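Local coordinates for DUF2020 domain-containing protein (Corynebacterium diphtheriae, PDB 3V7B), which is of unknown function but belongs to the DUF2020 family, probably related to Mog1p- and PsbP-like proteins, at residues 16-30 against 47-61. Sequence-based numbering, arbitrary orientation. Where two conformers were deposited one is given.
Sequences PMPPQGREGFEECPY and QGVDTRFDTPACVFW
Cys-28 and Cys-58 are joined by a disulfide that ties the loop 16-30 to the hairpin of strands 46-50 and 57-61, at the edge of an antiparallel sheet. Beside the bridge, the Tyr-30 ring carries Cys-28 SG over the centre of one face, and its hydroxyl donates to Pro-56 O (OH to O 2.8 Å) in the carbonyl plane. This polar end suits a ring otherwise buried against helix 135-149.

On the other side of the hairpin, prolines, already rigid, lie on small aliphatic side chains. Pro-18 CG presses on Val-59 CG2 at a tight 3.4 Å, and Pro-16 CB rests on Ala-57 CB. Trp-61 is sandwiched: Val-59 CG1 meets one face, while the Gly-21 and Arg-22 backbone and Arg-22 CB cover the other, CB 3.9 Å from the centre of the five-membered ring. The Arg-22 guanidinium reaches on to Pro-64 O.

Asp-50, with CG anti to its own N (chi1 179°), turns its carboxylate to the loop. OD2 accepts from Met-17 N (2.7 Å) and from Arg-52 NH2, while OD1 takes Arg-52 N, closing an Asx turn, and NE.

The looser side is the exposed rim, where Glu-26 and Glu-27 reach solvent. Gln-47 beneath is buried: CG meets Glu-26 O, NE2 donates to two waters, one also bound by Cys-28 N, and OE1 bonds Ser-33. Gln-47 N donates to Gly-24 O (3.2 Å), and water joins Gln-47 O to Gly-21 O. Disulfide, apolar packing and hydrogen bonds, one to a carboxylate paired with Arg-52, thus fix the loop with water's help.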
loop_
_atom_site.group_PDB
_atom_site.type_symbol
_atom_site.label_atom_id
_atom_site.label_comp_id
_atom_site.label_asym_id
_atom_site.label_seq_id
_atom_site.Cartn_x
_atom_site.Cartn_y
_atom_site.Cartn_z
ATOM N N PRO A 16 -4.423 -6.052 -4.486
ATOM C CA PRO A 16 -4.594 -5.325 -5.768
ATOM C C PRO A 16 -4.278 -6.195 -6.985
ATOM O O PRO A 16 -3.306 -6.940 -6.953
ATOM C CB PRO A 16 -3.580 -4.228 -5.665
ATOM C CG PRO A 16 -3.353 -4.052 -4.195
ATOM C CD PRO A 16 -3.429 -5.401 -3.623
HETATM N N MSE A 17 -5.024 -6.032 -8.064
HETATM C CA MSE A 17 -4.778 -6.803 -9.302
HETATM C C MSE A 17 -5.098 -5.911 -10.512
HETATM O O MSE A 17 -6.163 -6.013 -11.129
HETATM C CB MSE A 17 -5.616 -8.110 -9.343
HETATM C CG MSE A 17 -5.488 -9.053 -8.132
HETATM SE SE MSE A 17 -6.700 -10.627 -8.281
HETATM C CE MSE A 17 -5.538 -11.555 -9.580
ATOM N N PRO A 18 -4.189 -5.002 -10.841
ATOM C CA PRO A 18 -4.469 -4.103 -11.985
ATOM C C PRO A 18 -4.585 -4.951 -13.247
ATOM O O PRO A 18 -3.778 -5.838 -13.456
ATOM C CB PRO A 18 -3.225 -3.181 -12.040
ATOM C CG PRO A 18 -2.691 -3.220 -10.667
ATOM C CD PRO A 18 -2.909 -4.656 -10.200
ATOM N N PRO A 19 -5.648 -4.735 -14.040
ATOM C CA PRO A 19 -6.011 -5.781 -15.002
ATOM C C PRO A 19 -4.982 -6.006 -16.109
ATOM O O PRO A 19 -4.896 -7.136 -16.609
ATOM C CB PRO A 19 -7.376 -5.325 -15.535
ATOM C CG PRO A 19 -7.440 -3.873 -15.224
ATOM C CD PRO A 19 -6.590 -3.626 -14.021
ATOM N N GLN A 20 -4.172 -5.003 -16.439
ATOM C CA GLN A 20 -3.119 -5.172 -17.445
ATOM C C GLN A 20 -1.712 -5.390 -16.875
ATOM O O GLN A 20 -0.788 -5.450 -17.631
ATOM C CB GLN A 20 -3.072 -3.958 -18.400
ATOM C CG GLN A 20 -4.129 -3.960 -19.487
ATOM C CD GLN A 20 -5.528 -3.599 -19.034
ATOM O OE1 GLN A 20 -5.806 -2.438 -18.715
ATOM N NE2 GLN A 20 -6.434 -4.587 -19.049
ATOM N N GLY A 21 -1.576 -5.508 -15.551
ATOM C CA GLY A 21 -0.305 -5.806 -14.947
ATOM C C GLY A 21 0.832 -4.847 -15.331
ATOM O O GLY A 21 0.628 -3.701 -15.546
ATOM N N ARG A 22 2.041 -5.387 -15.372
ATOM C CA ARG A 22 3.312 -4.695 -15.675
ATOM C C ARG A 22 3.395 -3.953 -17.032
ATOM O O ARG A 22 4.227 -3.086 -17.202
ATOM C CB ARG A 22 4.402 -5.786 -15.636
ATOM C CG ARG A 22 5.585 -5.561 -16.534
ATOM C CD ARG A 22 6.254 -6.890 -16.874
ATOM N NE ARG A 22 7.650 -6.668 -16.583
ATOM C CZ ARG A 22 8.139 -6.692 -15.360
ATOM N NH1 ARG A 22 9.412 -6.421 -15.200
ATOM N NH2 ARG A 22 7.366 -7.015 -14.309
ATOM N N GLU A 23 2.577 -4.338 -18.005
ATOM C CA GLU A 23 2.497 -3.633 -19.301
ATOM C C GLU A 23 1.406 -2.587 -19.267
ATOM O O GLU A 23 0.932 -2.164 -20.309
ATOM C CB GLU A 23 2.206 -4.592 -20.458
ATOM C CG GLU A 23 3.432 -4.957 -21.272
ATOM C CD GLU A 23 4.132 -6.176 -20.719
ATOM O OE1 GLU A 23 3.437 -7.094 -20.215
ATOM O OE2 GLU A 23 5.372 -6.215 -20.782
ATOM N N GLY A 24 0.981 -2.186 -18.079
ATOM C CA GLY A 24 0.043 -1.076 -17.975
ATOM C C GLY A 24 0.739 0.298 -17.985
ATOM O O GLY A 24 1.967 0.450 -17.669
ATOM N N PHE A 25 -0.082 1.301 -18.298
ATOM C CA PHE A 25 0.376 2.687 -18.408
ATOM C C PHE A 25 -0.253 3.647 -17.392
ATOM O O PHE A 25 0.267 4.772 -17.244
ATOM C CB PHE A 25 0.095 3.238 -19.845
ATOM C CG PHE A 25 -1.368 3.186 -20.250
ATOM C CD1 PHE A 25 -1.801 2.319 -21.269
ATOM C CD2 PHE A 25 -2.322 3.987 -19.615
ATOM C CE1 PHE A 25 -3.154 2.259 -21.625
ATOM C CE2 PHE A 25 -3.662 3.934 -19.981
ATOM C CZ PHE A 25 -4.082 3.081 -20.981
ATOM N N GLU A 26 -1.371 3.239 -16.754
ATOM C CA GLU A 26 -2.336 4.170 -16.110
ATOM C C GLU A 26 -1.724 4.539 -14.804
ATOM O O GLU A 26 -1.323 3.685 -14.048
ATOM C CB GLU A 26 -3.726 3.549 -15.915
ATOM C CG GLU A 26 -4.781 4.484 -15.339
ATOM C CD GLU A 26 -5.012 5.731 -16.185
ATOM O OE1 GLU A 26 -5.456 6.804 -15.681
ATOM O OE2 GLU A 26 -4.730 5.624 -17.398
ATOM N N GLU A 27 -1.602 5.825 -14.557
ATOM C CA GLU A 27 -0.849 6.298 -13.469
ATOM C C GLU A 27 -1.697 6.385 -12.217
ATOM O O GLU A 27 -2.942 6.501 -12.281
ATOM C CB GLU A 27 -0.170 7.625 -13.813
ATOM C CG GLU A 27 0.896 7.421 -14.921
ATOM C CD GLU A 27 1.777 8.636 -15.188
ATOM O OE1 GLU A 27 2.542 8.549 -16.189
ATOM O OE2 GLU A 27 1.695 9.681 -14.436
ATOM N N CYS A 28 -1.013 6.316 -11.089
ATOM C CA CYS A 28 -1.680 6.404 -9.788
ATOM C C CYS A 28 -2.227 7.792 -9.566
ATOM O O CYS A 28 -1.472 8.760 -9.695
ATOM C CB CYS A 28 -0.659 6.151 -8.713
ATOM S SG CYS A 28 -1.385 5.913 -7.101
ATOM N N PRO A 29 -3.511 7.926 -9.172
ATOM C CA PRO A 29 -4.012 9.323 -9.000
ATOM C C PRO A 29 -3.390 10.088 -7.873
ATOM O O PRO A 29 -3.380 11.339 -7.897
ATOM C CB PRO A 29 -5.544 9.169 -8.813
ATOM C CG PRO A 29 -5.850 7.822 -9.341
ATOM C CD PRO A 29 -4.586 6.948 -9.204
ATOM N N TYR A 30 -2.735 9.391 -6.954
ATOM C CA TYR A 30 -2.249 10.069 -5.776
ATOM C C TYR A 30 -0.758 9.902 -5.489
ATOM O O TYR A 30 -0.315 10.259 -4.430
ATOM C CB TYR A 30 -3.047 9.619 -4.541
ATOM C CG TYR A 30 -3.212 8.143 -4.399
ATOM C CD1 TYR A 30 -2.309 7.420 -3.653
ATOM C CD2 TYR A 30 -4.287 7.460 -5.008
ATOM C CE1 TYR A 30 -2.464 6.067 -3.472
ATOM C CE2 TYR A 30 -4.449 6.080 -4.853
ATOM C CZ TYR A 30 -3.548 5.399 -4.102
ATOM O OH TYR A 30 -3.714 4.060 -3.945
ATOM N N GLN A 47 3.004 0.378 -14.595
ATOM C CA GLN A 47 2.194 0.550 -13.405
ATOM C C GLN A 47 0.741 0.404 -13.728
ATOM O O GLN A 47 0.389 0.535 -14.848
ATOM C CB GLN A 47 2.465 1.895 -12.755
ATOM C CG GLN A 47 1.930 3.094 -13.515
ATOM C CD GLN A 47 2.542 4.361 -12.961
ATOM O OE1 GLN A 47 3.478 4.882 -13.546
ATOM N NE2 GLN A 47 2.045 4.827 -11.831
ATOM N N GLY A 48 -0.083 0.084 -12.732
ATOM C CA GLY A 48 -1.559 0.021 -12.957
ATOM C C GLY A 48 -2.318 0.340 -11.691
ATOM O O GLY A 48 -1.709 0.579 -10.659
ATOM N N VAL A 49 -3.618 0.487 -11.864
ATOM C CA VAL A 49 -4.517 0.829 -10.841
ATOM C C VAL A 49 -5.613 -0.267 -10.812
ATOM O O VAL A 49 -5.960 -0.875 -11.851
ATOM C CB VAL A 49 -5.250 2.171 -11.115
ATOM C CG1 VAL A 49 -4.262 3.340 -11.233
ATOM C CG2 VAL A 49 -6.044 2.063 -12.407
ATOM N N ASP A 50 -6.178 -0.462 -9.624
ATOM C CA ASP A 50 -7.220 -1.437 -9.407
ATOM C C ASP A 50 -8.369 -0.681 -8.847
ATOM O O ASP A 50 -8.360 -0.327 -7.675
ATOM C CB ASP A 50 -6.691 -2.568 -8.483
ATOM C CG ASP A 50 -7.761 -3.672 -8.175
ATOM O OD1 ASP A 50 -8.977 -3.484 -8.474
ATOM O OD2 ASP A 50 -7.344 -4.731 -7.669
ATOM N N THR A 51 -9.376 -0.425 -9.685
ATOM C CA THR A 51 -10.514 0.406 -9.331
ATOM C C THR A 51 -11.623 -0.372 -8.619
ATOM O O THR A 51 -12.750 0.155 -8.431
ATOM C CB THR A 51 -11.112 1.051 -10.578
ATOM O OG1 THR A 51 -11.453 0.022 -11.502
ATOM C CG2 THR A 51 -10.091 1.967 -11.192
ATOM N N ARG A 52 -11.345 -1.623 -8.254
ATOM C CA ARG A 52 -12.312 -2.319 -7.320
ATOM C C ARG A 52 -12.486 -1.615 -5.985
ATOM O O ARG A 52 -13.574 -1.656 -5.372
ATOM C CB ARG A 52 -11.961 -3.789 -7.107
ATOM C CG ARG A 52 -12.123 -4.603 -8.358
ATOM C CD ARG A 52 -11.674 -6.052 -8.151
ATOM N NE ARG A 52 -10.291 -6.081 -7.668
ATOM C CZ ARG A 52 -9.736 -7.109 -7.005
ATOM N NH1 ARG A 52 -10.423 -8.235 -6.782
ATOM N NH2 ARG A 52 -8.468 -7.050 -6.568
ATOM N N PHE A 53 -11.448 -0.907 -5.605
ATOM C CA PHE A 53 -11.404 -0.167 -4.324
ATOM C C PHE A 53 -11.936 1.232 -4.561
ATOM O O PHE A 53 -11.651 1.791 -5.596
ATOM C CB PHE A 53 -9.993 -0.148 -3.823
ATOM C CG PHE A 53 -9.400 -1.540 -3.677
ATOM C CD1 PHE A 53 -9.587 -2.300 -2.521
ATOM C CD2 PHE A 53 -8.725 -2.103 -4.708
ATOM C CE1 PHE A 53 -9.065 -3.630 -2.398
ATOM C CE2 PHE A 53 -8.175 -3.398 -4.615
ATOM C CZ PHE A 53 -8.344 -4.160 -3.462
ATOM N N ASP A 54 -12.663 1.782 -3.600
ATOM C CA ASP A 54 -13.169 3.176 -3.743
ATOM C C ASP A 54 -12.011 4.118 -4.148
ATOM O O ASP A 54 -12.117 4.904 -5.102
ATOM C CB ASP A 54 -13.776 3.711 -2.445
ATOM C CG ASP A 54 -14.971 2.903 -1.928
ATOM O OD1 ASP A 54 -15.492 2.025 -2.654
ATOM O OD2 ASP A 54 -15.344 3.183 -0.766
ATOM N N THR A 55 -10.899 4.023 -3.412
ATOM C CA THR A 55 -9.646 4.656 -3.809
ATOM C C THR A 55 -8.846 3.619 -4.541
ATOM O O THR A 55 -8.455 2.595 -3.930
ATOM C CB THR A 55 -8.827 5.176 -2.594
ATOM O OG1 THR A 55 -9.596 6.192 -1.940
ATOM C CG2 THR A 55 -7.533 5.754 -3.086
ATOM N N PRO A 56 -8.587 3.837 -5.839
ATOM C CA PRO A 56 -7.881 2.752 -6.538
ATOM C C PRO A 56 -6.577 2.379 -5.921
ATOM O O PRO A 56 -5.837 3.238 -5.503
ATOM C CB PRO A 56 -7.645 3.338 -7.942
ATOM C CG PRO A 56 -8.747 4.317 -8.118
ATOM C CD PRO A 56 -8.779 4.980 -6.752
ATOM N N ALA A 57 -6.297 1.087 -5.874
ATOM C CA ALA A 57 -5.003 0.568 -5.482
ATOM C C ALA A 57 -4.031 0.824 -6.622
ATOM O O ALA A 57 -4.441 0.823 -7.778
ATOM C CB ALA A 57 -5.108 -0.897 -5.209
ATOM N N CYS A 58 -2.765 1.073 -6.297
ATOM C CA CYS A 58 -1.759 1.413 -7.322
ATOM C C CYS A 58 -0.618 0.391 -7.172
ATOM O O CYS A 58 -0.116 0.121 -6.074
ATOM C CB CYS A 58 -1.209 2.829 -7.164
ATOM S SG CYS A 58 -2.479 4.113 -7.370
ATOM N N VAL A 59 -0.184 -0.131 -8.303
ATOM C CA VAL A 59 0.925 -1.108 -8.307
ATOM C C VAL A 59 2.006 -0.690 -9.291
ATOM O O VAL A 59 1.697 -0.218 -10.387
ATOM C CB VAL A 59 0.435 -2.462 -8.719
ATOM C CG1 VAL A 59 1.578 -3.502 -8.542
ATOM C CG2 VAL A 59 -0.784 -2.861 -7.885
ATOM N N PHE A 60 3.265 -0.814 -8.855
ATOM C CA PHE A 60 4.362 -0.281 -9.581
ATOM C C PHE A 60 5.393 -1.388 -9.780
ATOM O O PHE A 60 5.866 -2.012 -8.838
ATOM C CB PHE A 60 5.035 0.897 -8.871
ATOM C CG PHE A 60 4.107 1.992 -8.394
ATOM C CD1 PHE A 60 3.812 3.082 -9.202
ATOM C CD2 PHE A 60 3.464 1.896 -7.158
ATOM C CE1 PHE A 60 3.027 4.122 -8.750
ATOM C CE2 PHE A 60 2.585 2.905 -6.760
ATOM C CZ PHE A 60 2.372 4.018 -7.560
ATOM N N TRP A 61 5.754 -1.568 -11.041
ATOM C CA TRP A 61 6.686 -2.589 -11.471
ATOM C C TRP A 61 7.987 -2.043 -11.990
ATOM O O TRP A 61 8.024 -1.043 -12.696
ATOM C CB TRP A 61 6.085 -3.421 -12.610
ATOM C CG TRP A 61 5.133 -4.469 -12.137
ATOM C CD1 TRP A 61 5.403 -5.803 -11.743
ATOM C CD2 TRP A 61 3.713 -4.326 -12.102
ATOM N NE1 TRP A 61 4.254 -6.468 -11.417
ATOM C CE2 TRP A 61 3.174 -5.601 -11.639
ATOM C CE3 TRP A 61 2.849 -3.261 -12.364
ATOM C CZ2 TRP A 61 1.843 -5.769 -11.412
ATOM C CZ3 TRP A 61 1.488 -3.476 -12.171
ATOM C CH2 TRP A 61 1.014 -4.695 -11.700
HETATM O O HOH W 1 -1.189 -2.058 -15.201
HETATM O O HOH W 2 -0.396 3.307 -10.780
HETATM O O HOH W 3 1.976 7.255 -10.923
#